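Long-range contacts in NLP/P60 family protein (Bacillus cereus ATCC 10987, PDB 3H41), which probably hydrolyses gamma-D-glutamyl-L-lysine bonds in murein peptides as an NlpC/P60 cysteine peptidase, releasing L-Ala-D-Glu during cell wall degradation: residues K59-A64 and E94-W99; S14-W19 and G98-K103; L66-T71 and V82-Q87. One frame throughout, in Å; residues are numbered along the deposited sequence.

Contact 1: K59-A64 and E94-W99. With ALA (alanine), chain B.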
ATOM      1  N   LYS A  59     -14.267   0.559   9.892  1.00 12.29           N
ATOM      2  CA  LYS A  59     -13.312   0.031  10.864  1.00 10.84           C
ATOM      3  C   LYS A  59     -11.846   0.368  10.614  1.00 11.98           C
ATOM      4  O   LYS A  59     -11.079   0.392  11.573  1.00 11.08           O
ATOM      5  CB  LYS A  59     -13.442  -1.475  11.006  1.00 12.32           C
ATOM      6  CG  LYS A  59     -14.721  -1.906  11.713  1.00 13.04           C
ATOM      7  CD  LYS A  59     -14.621  -1.596  13.226  1.00 18.38           C
ATOM      8  CE  LYS A  59     -15.995  -1.578  13.886  1.00 28.47           C
ATOM      9  NZ  LYS A  59     -16.638  -0.279  13.662  1.00 38.40           N
ATOM     10  N   LEU A  60     -11.467   0.521   9.349  1.00 11.92           N
ATOM     11  CA  LEU A  60     -10.069   0.663   8.925  1.00 12.29           C
ATOM     12  C   LEU A  60      -9.731   1.998   8.271  1.00 16.94           C
ATOM     13  O   LEU A  60     -10.566   2.656   7.650  1.00 15.17           O
ATOM     14  CB  LEU A  60      -9.707  -0.441   7.935  1.00  9.14           C
ATOM     15  CG  LEU A  60      -9.914  -1.893   8.376  1.00 11.35           C
ATOM     16  CD1 LEU A  60      -9.409  -2.917   7.298  1.00 10.02           C
ATOM     17  CD2 LEU A  60      -9.308  -2.194   9.768  1.00  9.10           C
ATOM     18  N   GLU A  61      -8.455   2.346   8.376  1.00 13.55           N
ATOM     19  CA  GLU A  61      -7.925   3.583   7.836  1.00 13.87           C
ATOM     20  C   GLU A  61      -7.001   3.335   6.670  1.00 13.63           C
ATOM     21  O   GLU A  61      -7.207   3.879   5.599  1.00 12.14           O
ATOM     22  CB  GLU A  61      -7.161   4.315   8.934  1.00 15.35           C
ATOM     23  CG  GLU A  61      -8.040   4.840  10.054  1.00 13.77           C
ATOM     24  CD  GLU A  61      -8.824   6.089   9.667  1.00 20.84           C
ATOM     25  OE1 GLU A  61      -8.994   6.391   8.453  1.00 15.96           O
ATOM     26  OE2 GLU A  61      -9.277   6.778  10.604  1.00 26.15           O
ATOM     27  N   THR A  62      -5.959   2.534   6.900  1.00 11.96           N
ATOM     28  CA  THR A  62      -4.950   2.287   5.890  1.00 11.98           C
ATOM     29  C   THR A  62      -4.074   1.122   6.339  1.00 11.97           C
ATOM     30  O   THR A  62      -4.322   0.517   7.363  1.00 11.66           O
ATOM     31  CB  THR A  62      -4.077   3.533   5.612  1.00 12.65           C
ATOM     32  OG1 THR A  62      -3.265   3.312   4.435  1.00 12.59           O
ATOM     33  CG2 THR A  62      -3.216   3.883   6.837  1.00 12.59           C
ATOM     34  N   GLN A  63      -3.074   0.797   5.551  1.00 11.74           N
ATOM     35  CA  GLN A  63      -2.051  -0.117   6.009  1.00 12.64           C
ATOM     36  C   GLN A  63      -0.707   0.506   5.740  1.00 11.59           C
ATOM     37  O   GLN A  63      -0.574   1.280   4.782  1.00 12.99           O
ATOM     38  CB  GLN A  63      -2.146  -1.455   5.281  1.00 13.81           C
ATOM     39  CG  GLN A  63      -3.385  -2.329   5.659  1.00 11.77           C
ATOM     40  CD  GLN A  63      -3.398  -3.625   4.881  1.00 10.25           C
ATOM     41  OE1 GLN A  63      -3.057  -3.642   3.682  1.00 13.05           O
ATOM     42  NE2 GLN A  63      -3.738  -4.731   5.555  1.00 11.90           N
ATOM     43  N   ALA A  64       0.281   0.185   6.585  1.00 12.15           N
ATOM     44  CA  ALA A  64       1.644   0.713   6.445  1.00 13.05           C
ATOM     45  C   ALA A  64       2.596  -0.454   6.381  1.00 11.83           C
ATOM     46  O   ALA A  64       2.420  -1.441   7.116  1.00 12.11           O
ATOM     47  CB  ALA A  64       1.991   1.634   7.615  1.00 10.21           C
ATOM     48  N   GLU A  94       0.823  15.767   8.595  1.00 25.59           N
ATOM     49  CA  GLU A  94       2.028  14.970   8.865  1.00 24.94           C
ATOM     50  C   GLU A  94       1.952  13.534   8.351  1.00 25.50           C
ATOM     51  O   GLU A  94       2.969  12.921   8.057  1.00 25.26           O
ATOM     52  CB  GLU A  94       2.324  14.924  10.360  1.00 27.16           C
ATOM     53  CG  GLU A  94       3.723  14.369  10.668  1.00 33.57           C
ATOM     54  CD  GLU A  94       4.180  14.620  12.106  1.00 42.22           C
ATOM     55  OE1 GLU A  94       3.414  15.222  12.902  1.00 44.78           O
ATOM     56  OE2 GLU A  94       5.316  14.205  12.428  1.00 36.56           O
ATOM     57  N   GLY A  95       0.752  12.984   8.265  1.00 22.66           N
ATOM     58  CA  GLY A  95       0.604  11.597   7.839  1.00 22.91           C
ATOM     59  C   GLY A  95      -0.815  11.085   8.003  1.00 20.81           C
ATOM     60  O   GLY A  95      -1.679  11.781   8.542  1.00 20.12           O
ATOM     61  N   TYR A  96      -1.022   9.848   7.561  1.00 18.66           N
ATOM     62  CA  TYR A  96      -2.338   9.218   7.574  1.00 14.73           C
ATOM     63  C   TYR A  96      -2.614   8.670   8.945  1.00 14.89           C
ATOM     64  O   TYR A  96      -1.828   7.882   9.472  1.00 13.94           O
ATOM     65  CB  TYR A  96      -2.452   8.091   6.513  1.00 14.89           C
ATOM     66  CG  TYR A  96      -3.881   7.930   6.059  1.00 13.16           C
ATOM     67  CD1 TYR A  96      -4.803   7.292   6.862  1.00 14.87           C
ATOM     68  CD2 TYR A  96      -4.330   8.460   4.848  1.00 13.74           C
ATOM     69  CE1 TYR A  96      -6.093   7.163   6.482  1.00 10.90           C
ATOM     70  CE2 TYR A  96      -5.661   8.337   4.465  1.00 10.70           C
ATOM     71  CZ  TYR A  96      -6.539   7.681   5.306  1.00 15.47           C
ATOM     72  OH  TYR A  96      -7.875   7.526   5.020  1.00 15.63           O
ATOM     73  N   PRO A  97      -3.729   9.092   9.554  1.00 15.51           N
ATOM     74  CA  PRO A  97      -3.978   8.708  10.929  1.00 14.66           C
ATOM     75  C   PRO A  97      -4.683   7.368  11.096  1.00 14.33           C
ATOM     76  O   PRO A  97      -5.484   6.961  10.254  1.00 16.42           O
ATOM     77  CB  PRO A  97      -4.859   9.825  11.419  1.00 15.23           C
ATOM     78  CG  PRO A  97      -5.700  10.127  10.236  1.00 12.84           C
ATOM     79  CD  PRO A  97      -4.722  10.073   9.081  1.00 17.25           C
ATOM     80  N   GLY A  98      -4.386   6.703  12.197  1.00 14.73           N
ATOM     81  CA  GLY A  98      -5.141   5.542  12.607  1.00 15.08           C
ATOM     82  C   GLY A  98      -4.521   4.826  13.782  1.00 14.67           C
ATOM     83  O   GLY A  98      -3.448   5.152  14.195  1.00 15.42           O
ATOM     84  N   TRP A  99      -5.224   3.822  14.283  1.00 12.06           N
ATOM     85  CA  TRP A  99      -4.840   3.090  15.484  1.00 13.59           C
ATOM     86  C   TRP A  99      -4.304   1.709  15.145  1.00 15.35           C
ATOM     87  O   TRP A  99      -4.847   0.995  14.272  1.00 15.04           O
ATOM     88  CB  TRP A  99      -6.050   2.962  16.421  1.00 14.35           C
ATOM     89  CG  TRP A  99      -6.525   4.256  16.974  1.00 13.76           C
ATOM     90  CD1 TRP A  99      -7.408   5.124  16.410  1.00 17.94           C
ATOM     91  CD2 TRP A  99      -6.172   4.811  18.256  1.00 14.98           C
ATOM     92  NE1 TRP A  99      -7.587   6.218  17.247  1.00 15.35           N
ATOM     93  CE2 TRP A  99      -6.848   6.039  18.385  1.00 22.62           C
ATOM     94  CE3 TRP A  99      -5.328   4.394  19.284  1.00 15.42           C
ATOM     95  CZ2 TRP A  99      -6.725   6.850  19.517  1.00 20.63           C
ATOM     96  CZ3 TRP A  99      -5.199   5.206  20.414  1.00 21.03           C
ATOM     97  CH2 TRP A  99      -5.894   6.415  20.519  1.00 19.61           C
TER
HETATM   98  N   ALA B 501      -8.747   5.047   3.697  1.00 19.96           N
HETATM   99  CA  ALA B 501      -9.408   3.909   2.917  1.00 24.53           C
HETATM  100  C   ALA B 501     -10.429   4.462   1.931  1.00 24.79           C
HETATM  101  O   ALA B 501     -11.012   5.529   2.166  1.00 22.52           O
HETATM  102  CB  ALA B 501     -10.106   2.935   3.862  1.00 24.67           C
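The pocket for the substrate's N-terminal L-alanine is built here by Glu61 and Tyr96, both of which bind substrate. The bound alanine gives its amino N to Glu61 O in a 2.7 Å hydrogen bond, and the same N lies 2.9 Å from Tyr96 OH. Asp234, in the NlpC/P60 part of the chain, hydrogen-bonds both this alanine and the Tyr96 hydroxyl.

Tyr96 CG is anti to its backbone N (chi1 -152°); the ring lies beside Glu61 and Thr62, with CE1 3.6 Å from Glu61 O. Thr62 CB sits over one face of the ring, while its CG2 touches CD1 at 3.8 Å. The two strands come from different sheets of the bacterial SH3-type domain and run at 103° to each other, with no hydrogen bond between them.

The Glu61 chain is bent at chi2, its carboxylate plane turned 73° from the ring and OE1 3.6 Å from Tyr96 CE1. That oxygen forms a salt bridge to Arg91, which would be expected to stabilise the carboxylate's negative charge. Glu61 CG rests at 3.3 Å against Pro97 O, a buried oxygen with no polar partner in the model, and also meets CA of Gly98, a residue with no side chain.

Contact 2: S14-W19 and G98-K103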
ATOM      1  N   SER A  14       5.255  -7.057   8.379  1.00 12.33           N
ATOM      2  CA  SER A  14       5.236  -6.936   6.904  1.00 11.75           C
ATOM      3  C   SER A  14       4.249  -5.849   6.475  1.00 11.29           C
ATOM      4  O   SER A  14       4.581  -4.967   5.675  1.00 13.39           O
ATOM      5  CB  SER A  14       4.932  -8.260   6.237  1.00 13.70           C
ATOM      6  OG  SER A  14       3.694  -8.768   6.720  1.00 20.09           O
ATOM      7  N   ALA A  15       3.056  -5.887   7.040  1.00 11.01           N
ATOM      8  CA  ALA A  15       2.137  -4.776   6.919  1.00 12.19           C
ATOM      9  C   ALA A  15       1.251  -4.640   8.170  1.00 10.57           C
ATOM     10  O   ALA A  15       0.723  -5.645   8.707  1.00 12.63           O
ATOM     11  CB  ALA A  15       1.322  -4.857   5.622  1.00 10.59           C
ATOM     12  N   ALA A  16       1.205  -3.410   8.691  1.00 10.37           N
ATOM     13  CA  ALA A  16       0.335  -3.056   9.821  1.00 12.63           C
ATOM     14  C   ALA A  16      -0.974  -2.467   9.312  1.00 10.62           C
ATOM     15  O   ALA A  16      -0.988  -1.602   8.457  1.00 14.13           O
ATOM     16  CB  ALA A  16       0.997  -2.065  10.758  1.00 11.84           C
ATOM     17  N   THR A  17      -2.070  -2.895   9.928  1.00 12.52           N
ATOM     18  CA  THR A  17      -3.392  -2.407   9.590  1.00 10.72           C
ATOM     19  C   THR A  17      -3.789  -1.400  10.657  1.00 12.40           C
ATOM     20  O   THR A  17      -3.690  -1.695  11.854  1.00 15.27           O
ATOM     21  CB  THR A  17      -4.337  -3.601   9.573  1.00 10.43           C
ATOM     22  OG1 THR A  17      -3.872  -4.515   8.567  1.00 13.16           O
ATOM     23  CG2 THR A  17      -5.773  -3.168   9.236  1.00 10.14           C
ATOM     24  N   LEU A  18      -4.174  -0.207  10.202  1.00 12.63           N
ATOM     25  CA  LEU A  18      -4.581   0.862  11.071  1.00 10.94           C
ATOM     26  C   LEU A  18      -6.117   0.959  11.140  1.00 13.22           C
ATOM     27  O   LEU A  18      -6.813   0.940  10.117  1.00 14.25           O
ATOM     28  CB  LEU A  18      -3.992   2.185  10.585  1.00 10.46           C
ATOM     29  CG  LEU A  18      -2.519   2.411  11.015  1.00 15.57           C
ATOM     30  CD1 LEU A  18      -1.583   1.452  10.310  1.00 19.00           C
ATOM     31  CD2 LEU A  18      -2.168   3.878  10.710  1.00 16.52           C
ATOM     32  N   TRP A  19      -6.607   1.095  12.357  1.00 11.04           N
ATOM     33  CA  TRP A  19      -8.056   1.038  12.680  1.00 14.02           C
ATOM     34  C   TRP A  19      -8.571   2.446  12.984  1.00 14.83           C
ATOM     35  O   TRP A  19      -7.800   3.288  13.434  1.00 14.13           O
ATOM     36  CB  TRP A  19      -8.306   0.088  13.874  1.00 16.17           C
ATOM     37  CG  TRP A  19      -7.991  -1.330  13.499  1.00 10.04           C
ATOM     38  CD1 TRP A  19      -6.746  -1.838  13.299  1.00 14.97           C
ATOM     39  CD2 TRP A  19      -8.908  -2.397  13.167  1.00 10.71           C
ATOM     40  NE1 TRP A  19      -6.813  -3.133  12.895  1.00 11.73           N
ATOM     41  CE2 TRP A  19      -8.126  -3.518  12.812  1.00 10.84           C
ATOM     42  CE3 TRP A  19     -10.306  -2.533  13.186  1.00 14.73           C
ATOM     43  CZ2 TRP A  19      -8.690  -4.758  12.440  1.00 12.65           C
ATOM     44  CZ3 TRP A  19     -10.861  -3.739  12.805  1.00 11.54           C
ATOM     45  CH2 TRP A  19     -10.056  -4.851  12.457  1.00 17.11           C
ATOM     46  N   GLY A  98      -4.386   6.703  12.197  1.00 14.73           N
ATOM     47  CA  GLY A  98      -5.141   5.542  12.607  1.00 15.08           C
ATOM     48  C   GLY A  98      -4.521   4.826  13.782  1.00 14.67           C
ATOM     49  O   GLY A  98      -3.448   5.152  14.195  1.00 15.42           O
ATOM     50  N   TRP A  99      -5.224   3.822  14.283  1.00 12.06           N
ATOM     51  CA  TRP A  99      -4.840   3.090  15.484  1.00 13.59           C
ATOM     52  C   TRP A  99      -4.304   1.709  15.145  1.00 15.35           C
ATOM     53  O   TRP A  99      -4.847   0.995  14.272  1.00 15.04           O
ATOM     54  CB  TRP A  99      -6.050   2.962  16.421  1.00 14.35           C
ATOM     55  CG  TRP A  99      -6.525   4.256  16.974  1.00 13.76           C
ATOM     56  CD1 TRP A  99      -7.408   5.124  16.410  1.00 17.94           C
ATOM     57  CD2 TRP A  99      -6.172   4.811  18.256  1.00 14.98           C
ATOM     58  NE1 TRP A  99      -7.587   6.218  17.247  1.00 15.35           N
ATOM     59  CE2 TRP A  99      -6.848   6.039  18.385  1.00 22.62           C
ATOM     60  CE3 TRP A  99      -5.328   4.394  19.284  1.00 15.42           C
ATOM     61  CZ2 TRP A  99      -6.725   6.850  19.517  1.00 20.63           C
ATOM     62  CZ3 TRP A  99      -5.199   5.206  20.414  1.00 21.03           C
ATOM     63  CH2 TRP A  99      -5.894   6.415  20.519  1.00 19.61           C
HETATM   64  N   MSE A 100      -3.225   1.340  15.823  1.00 14.54           N
HETATM   65  CA  MSE A 100      -2.557   0.066  15.612  1.00 15.65           C
HETATM   66  C   MSE A 100      -1.949  -0.464  16.925  1.00 15.91           C
HETATM   67  O   MSE A 100      -1.709   0.315  17.855  1.00 17.24           O
HETATM   68  CB  MSE A 100      -1.490   0.220  14.530  1.00 16.72           C
HETATM   69  CG  MSE A 100      -0.375   1.226  14.858  1.00 20.60           C
HETATM   70 SE   MSE A 100       1.037   1.177  13.499  0.75  8.01          SE
HETATM   71  CE  MSE A 100       1.676  -0.538  13.926  1.00 10.85           C
ATOM     72  N   PRO A 101      -1.703  -1.786  17.019  1.00 15.89           N
ATOM     73  CA  PRO A 101      -1.031  -2.283  18.241  1.00 15.18           C
ATOM     74  C   PRO A 101       0.374  -1.772  18.370  1.00 18.50           C
ATOM     75  O   PRO A 101       1.139  -1.828  17.409  1.00 17.14           O
ATOM     76  CB  PRO A 101      -1.020  -3.795  18.059  1.00 16.05           C
ATOM     77  CG  PRO A 101      -2.171  -4.071  17.105  1.00 17.67           C
ATOM     78  CD  PRO A 101      -2.169  -2.902  16.177  1.00 15.08           C
ATOM     79  N   GLU A 102       0.713  -1.284  19.554  1.00 18.19           N
ATOM     80  CA  GLU A 102       2.078  -0.813  19.819  1.00 18.98           C
ATOM     81  C   GLU A 102       3.141  -1.871  19.532  1.00 17.88           C
ATOM     82  O   GLU A 102       4.261  -1.548  19.131  1.00 15.35           O
ATOM     83  CB  GLU A 102       2.217  -0.312  21.262  1.00 18.19           C
ATOM     84  CG  GLU A 102       3.506   0.502  21.414  1.00 26.73           C
ATOM     85  CD  GLU A 102       3.547   1.321  22.697  1.00 39.25           C
ATOM     86  OE1 GLU A 102       3.051   0.820  23.723  1.00 37.51           O
ATOM     87  OE2 GLU A 102       4.079   2.454  22.661  1.00 44.54           O
ATOM     88  N   LYS A 103       2.796  -3.129  19.746  1.00 14.03           N
ATOM     89  CA  LYS A 103       3.724  -4.217  19.531  1.00 18.68           C
ATOM     90  C   LYS A 103       4.119  -4.442  18.083  1.00 18.15           C
ATOM     91  O   LYS A 103       5.042  -5.223  17.833  1.00 15.22           O
ATOM     92  CB  LYS A 103       3.191  -5.532  20.105  1.00 16.42           C
ATOM     93  CG  LYS A 103       1.916  -6.070  19.456  1.00 28.62           C
ATOM     94  CD  LYS A 103       1.389  -7.256  20.253  1.00 38.15           C
ATOM     95  CE  LYS A 103       0.199  -7.916  19.603  1.00 39.23           C
ATOM     96  NZ  LYS A 103      -0.338  -9.050  20.444  1.00 39.75           N
TER
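Trp99 O receives the shortest polar bond here, 2.6 Å from Trp19 N, with the donor in the carbonyl plane on a lone pair and an N-H...O angle of 162°. The same oxygen takes a CA-H...O contact from Leu18 CA at 3.2 Å, and Trp19 CD1 approaches it with the indole's edge. In return Trp99 N donates to Trp19 O at 2.8 Å, again in the carbonyl plane, and the edge of the Trp99 indole meets that acceptor through CD1. These reciprocal bonds make Trp19 and Trp99 an antiparallel hydrogen-bonded pair, a single bridge between strands 15-19 and 98-101.

Next to the pair, side chains take over. Leu18 and Met100, a selenomethionine, lie side by side and point the same way, Leu18 CD1 being 4.1 Å from Met100 SE. The chain of Met100 bends at chi3 (-68°), which turns CE to Ala16 CB, 3.6 Å away. The other methyl of Leu18, CD2, packs on the backbone of Gly98, 3.9 Å from its N. Val82 and Val84 of strand 79-84 also touch Leu18, and the Trp19 ring stacks edge-to-face with Trp79.

The chemistry thus divides: two backbone bonds fix how the strands meet at the tryptophans, whereas beside them the junction depends on apolar packing, so the 15-19 strand is joined to the larger SH3-type sheet at one point and rests on it through Ala16 and Leu18.

Contact 3: L66-T71 and V82-Q87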
ATOM      1  N   LEU A  66       6.302  -2.683   6.465  1.00 10.74           N
ATOM      2  CA  LEU A  66       7.568  -2.875   7.156  1.00 12.43           C
ATOM      3  C   LEU A  66       8.535  -1.740   6.837  1.00 14.31           C
ATOM      4  O   LEU A  66       8.771  -1.412   5.660  1.00 12.83           O
ATOM      5  CB  LEU A  66       8.190  -4.206   6.752  1.00 11.03           C
ATOM      6  CG  LEU A  66       9.507  -4.527   7.459  1.00 10.34           C
ATOM      7  CD1 LEU A  66       9.227  -4.987   8.856  1.00 12.84           C
ATOM      8  CD2 LEU A  66      10.286  -5.598   6.614  1.00 11.27           C
ATOM      9  N   GLY A  67       9.075  -1.130   7.886  1.00 11.10           N
ATOM     10  CA  GLY A  67      10.022  -0.035   7.737  1.00 14.85           C
ATOM     11  C   GLY A  67       9.480   1.361   7.520  1.00 17.19           C
ATOM     12  O   GLY A  67      10.245   2.332   7.597  1.00 16.04           O
ATOM     13  N   GLN A  68       8.181   1.496   7.221  1.00 13.63           N
ATOM     14  CA  GLN A  68       7.584   2.808   7.032  1.00 15.74           C
ATOM     15  C   GLN A  68       7.620   3.561   8.368  1.00 15.79           C
ATOM     16  O   GLN A  68       7.464   2.944   9.445  1.00 14.55           O
ATOM     17  CB  GLN A  68       6.148   2.674   6.498  1.00 14.42           C
ATOM     18  CG  GLN A  68       5.566   3.931   5.877  1.00 24.10           C
ATOM     19  CD  GLN A  68       4.446   3.657   4.840  1.00 27.17           C
ATOM     20  OE1 GLN A  68       3.982   2.501   4.638  1.00 18.51           O
ATOM     21  NE2 GLN A  68       4.029   4.727   4.160  1.00 25.90           N
ATOM     22  N   GLU A  69       7.901   4.868   8.288  1.00 15.96           N
ATOM     23  CA  GLU A  69       8.022   5.697   9.485  1.00 16.10           C
ATOM     24  C   GLU A  69       6.651   6.246   9.876  1.00 14.72           C
ATOM     25  O   GLU A  69       5.848   6.594   9.016  1.00 14.05           O
ATOM     26  CB  GLU A  69       8.954   6.866   9.237  1.00 17.50           C
ATOM     27  CG  GLU A  69       9.324   7.629  10.512  1.00 18.48           C
ATOM     28  CD  GLU A  69      10.389   8.709  10.263  1.00 29.92           C
ATOM     29  OE1 GLU A  69      11.359   8.444   9.516  1.00 29.24           O
ATOM     30  OE2 GLU A  69      10.262   9.817  10.820  1.00 26.42           O
ATOM     31  N   VAL A  70       6.417   6.333  11.177  1.00 13.41           N
ATOM     32  CA  VAL A  70       5.209   6.902  11.696  1.00 15.30           C
ATOM     33  C   VAL A  70       5.561   7.888  12.831  1.00 18.17           C
ATOM     34  O   VAL A  70       6.624   7.768  13.452  1.00 18.14           O
ATOM     35  CB  VAL A  70       4.214   5.815  12.253  1.00 15.77           C
ATOM     36  CG1 VAL A  70       3.937   4.702  11.184  1.00 11.65           C
ATOM     37  CG2 VAL A  70       4.687   5.224  13.583  1.00 14.85           C
ATOM     38  N   THR A  71       4.644   8.823  13.084  1.00 17.00           N
ATOM     39  CA  THR A  71       4.681   9.646  14.290  1.00 15.36           C
ATOM     40  C   THR A  71       3.637   9.118  15.280  1.00 15.36           C
ATOM     41  O   THR A  71       2.458   9.050  14.935  1.00 18.04           O
ATOM     42  CB  THR A  71       4.389  11.132  13.972  1.00 14.60           C
ATOM     43  OG1 THR A  71       5.315  11.609  12.979  1.00 17.57           O
ATOM     44  CG2 THR A  71       4.410  12.033  15.317  1.00 14.57           C
ATOM     45  N   VAL A  82      -1.202   6.721  15.358  1.00 13.82           N
ATOM     46  CA  VAL A  82      -0.002   7.076  14.584  1.00 12.14           C
ATOM     47  C   VAL A  82      -0.394   7.856  13.350  1.00 13.97           C
ATOM     48  O   VAL A  82      -1.549   7.814  12.916  1.00 15.28           O
ATOM     49  CB  VAL A  82       0.873   5.825  14.225  1.00 15.31           C
ATOM     50  CG1 VAL A  82       1.164   4.994  15.452  1.00 13.74           C
ATOM     51  CG2 VAL A  82       0.215   4.917  13.168  1.00 14.80           C
ATOM     52  N   LEU A  83       0.541   8.650  12.849  1.00 14.07           N
ATOM     53  CA  LEU A  83       0.423   9.276  11.546  1.00 15.44           C
ATOM     54  C   LEU A  83       1.459   8.633  10.611  1.00 16.22           C
ATOM     55  O   LEU A  83       2.673   8.703  10.863  1.00 14.59           O
ATOM     56  CB  LEU A  83       0.661  10.799  11.626  1.00 14.85           C
ATOM     57  CG  LEU A  83      -0.159  11.513  12.702  1.00 18.38           C
ATOM     58  CD1 LEU A  83       0.204  13.024  12.739  1.00 19.72           C
ATOM     59  CD2 LEU A  83      -1.662  11.288  12.472  1.00 17.02           C
ATOM     60  N   VAL A  84       0.974   8.024   9.530  1.00 15.32           N
ATOM     61  CA  VAL A  84       1.830   7.319   8.594  1.00 14.99           C
ATOM     62  C   VAL A  84       2.434   8.279   7.597  1.00 14.79           C
ATOM     63  O   VAL A  84       1.742   8.912   6.787  1.00 14.17           O
ATOM     64  CB  VAL A  84       1.067   6.189   7.834  1.00 14.49           C
ATOM     65  CG1 VAL A  84       2.042   5.447   6.850  1.00 15.22           C
ATOM     66  CG2 VAL A  84       0.371   5.184   8.835  1.00 12.12           C
ATOM     67  N   HIS A  85       3.746   8.400   7.643  1.00 18.26           N
ATOM     68  CA  HIS A  85       4.425   9.323   6.751  1.00 17.09           C
ATOM     69  C   HIS A  85       4.356   8.710   5.350  1.00 19.94           C
ATOM     70  O   HIS A  85       4.467   7.479   5.176  1.00 21.00           O
ATOM     71  CB  HIS A  85       5.905   9.468   7.134  1.00 17.26           C
ATOM     72  CG  HIS A  85       6.148  10.050   8.502  1.00 19.86           C
ATOM     73  ND1 HIS A  85       7.391  10.511   8.899  1.00 20.34           N
ATOM     74  CD2 HIS A  85       5.321  10.259   9.550  1.00 23.15           C
ATOM     75  CE1 HIS A  85       7.311  10.977  10.134  1.00 21.41           C
ATOM     76  NE2 HIS A  85       6.072  10.816  10.562  1.00 22.84           N
ATOM     77  N   GLY A  86       4.172   9.570   4.365  1.00 20.65           N
ATOM     78  CA  GLY A  86       4.225   9.147   2.973  1.00 20.04           C
ATOM     79  C   GLY A  86       2.898   8.713   2.404  1.00 18.28           C
ATOM     80  O   GLY A  86       2.841   8.246   1.268  1.00 19.88           O
ATOM     81  N   GLN A  87       1.829   8.907   3.182  1.00 16.53           N
ATOM     82  CA  GLN A  87       0.485   8.653   2.727  1.00 17.47           C
ATOM     83  C   GLN A  87      -0.313   9.935   2.847  1.00 18.03           C
ATOM     84  O   GLN A  87      -0.943  10.200   3.871  1.00 16.10           O
ATOM     85  CB  GLN A  87      -0.131   7.497   3.514  1.00 15.03           C
ATOM     86  CG  GLN A  87       0.554   6.155   3.207  1.00 17.21           C
ATOM     87  CD  GLN A  87      -0.228   4.962   3.740  1.00 18.48           C
ATOM     88  OE1 GLN A  87      -1.322   5.120   4.296  1.00 15.54           O
ATOM     89  NE2 GLN A  87       0.349   3.761   3.606  1.00 11.66           N
TER
HETATM   90  O   HOH W   1       2.547   4.258   1.314  1.00 23.87           O
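His85 crosses to the 69-71 strand, its CB already 3.4 Å from Glu69 O. CG is anti to the carbonyl carbon (chi1 -63°), still close to that oxygen, and the ring then lies with one face toward the Glu69-Val70 peptide, Glu69 C being offset toward the rim. ND1 and CE1 pass the Glu69 carboxylate, with OE2 3.2 Å from CE1; Lys8 forms a salt bridge with this same OE2. At the tip NE2 donates to Thr71 OG1 at 2.7 Å, the acceptor in the ring plane. Thr71 OG1 is also hydrogen-bonded to Glu94.

The His85 backbone is held as well. Its N donates to Glu69 O, and its O accepts a 3.0 Å bond from Gln68 NE2, almost straight out from the carbonyl. Gln68 NE2 also touches Val84 CG1 and shares a water with Gln87 NE2, the two amide planes standing 71° apart. Gln87 is itself held by Thr62 through OE1 and by Gln63 O through NE2.

On the strands, Thr71 and Leu83 exchange both backbone bonds as a hydrogen-bonded pair, beside the non-hydrogen-bonded pair of Val70 and Val84. Val70 CB packs on Val82 CB at 3.9 Å, on the side of the sheet that faces Leu18. A type II turn from Val84 to Gln87 leads the chain out of the antiparallel beta hairpin 69-76/79-84, part of the bacterial SH3-type domain.

From the N terminus, strand 15-19 comes first, and contact 2 closes the longest loop by bringing it to 98-103. Inside that loop, contact 1 joins 59-64 to 94-99; the two overlap at Gly98 and Trp99, since both use strand 96-101. Contact 3, the hairpin of 66-71 with 82-87, is nested within both. Strands 15-19 and 60-65 pair as a two-stranded sheet, while 69-76, 79-84 and 96-101 are consecutive neighbours in the five-stranded one, so contacts 1 and 2 tie one sheet to the other. A backbone bond between Ser14 and Leu66 joins contacts 2 and 3, and the Thr62-Gln87 hydrogen bond links contact 3 to contact 1, which holds Glu61 and Tyr96 of the alanine pocket.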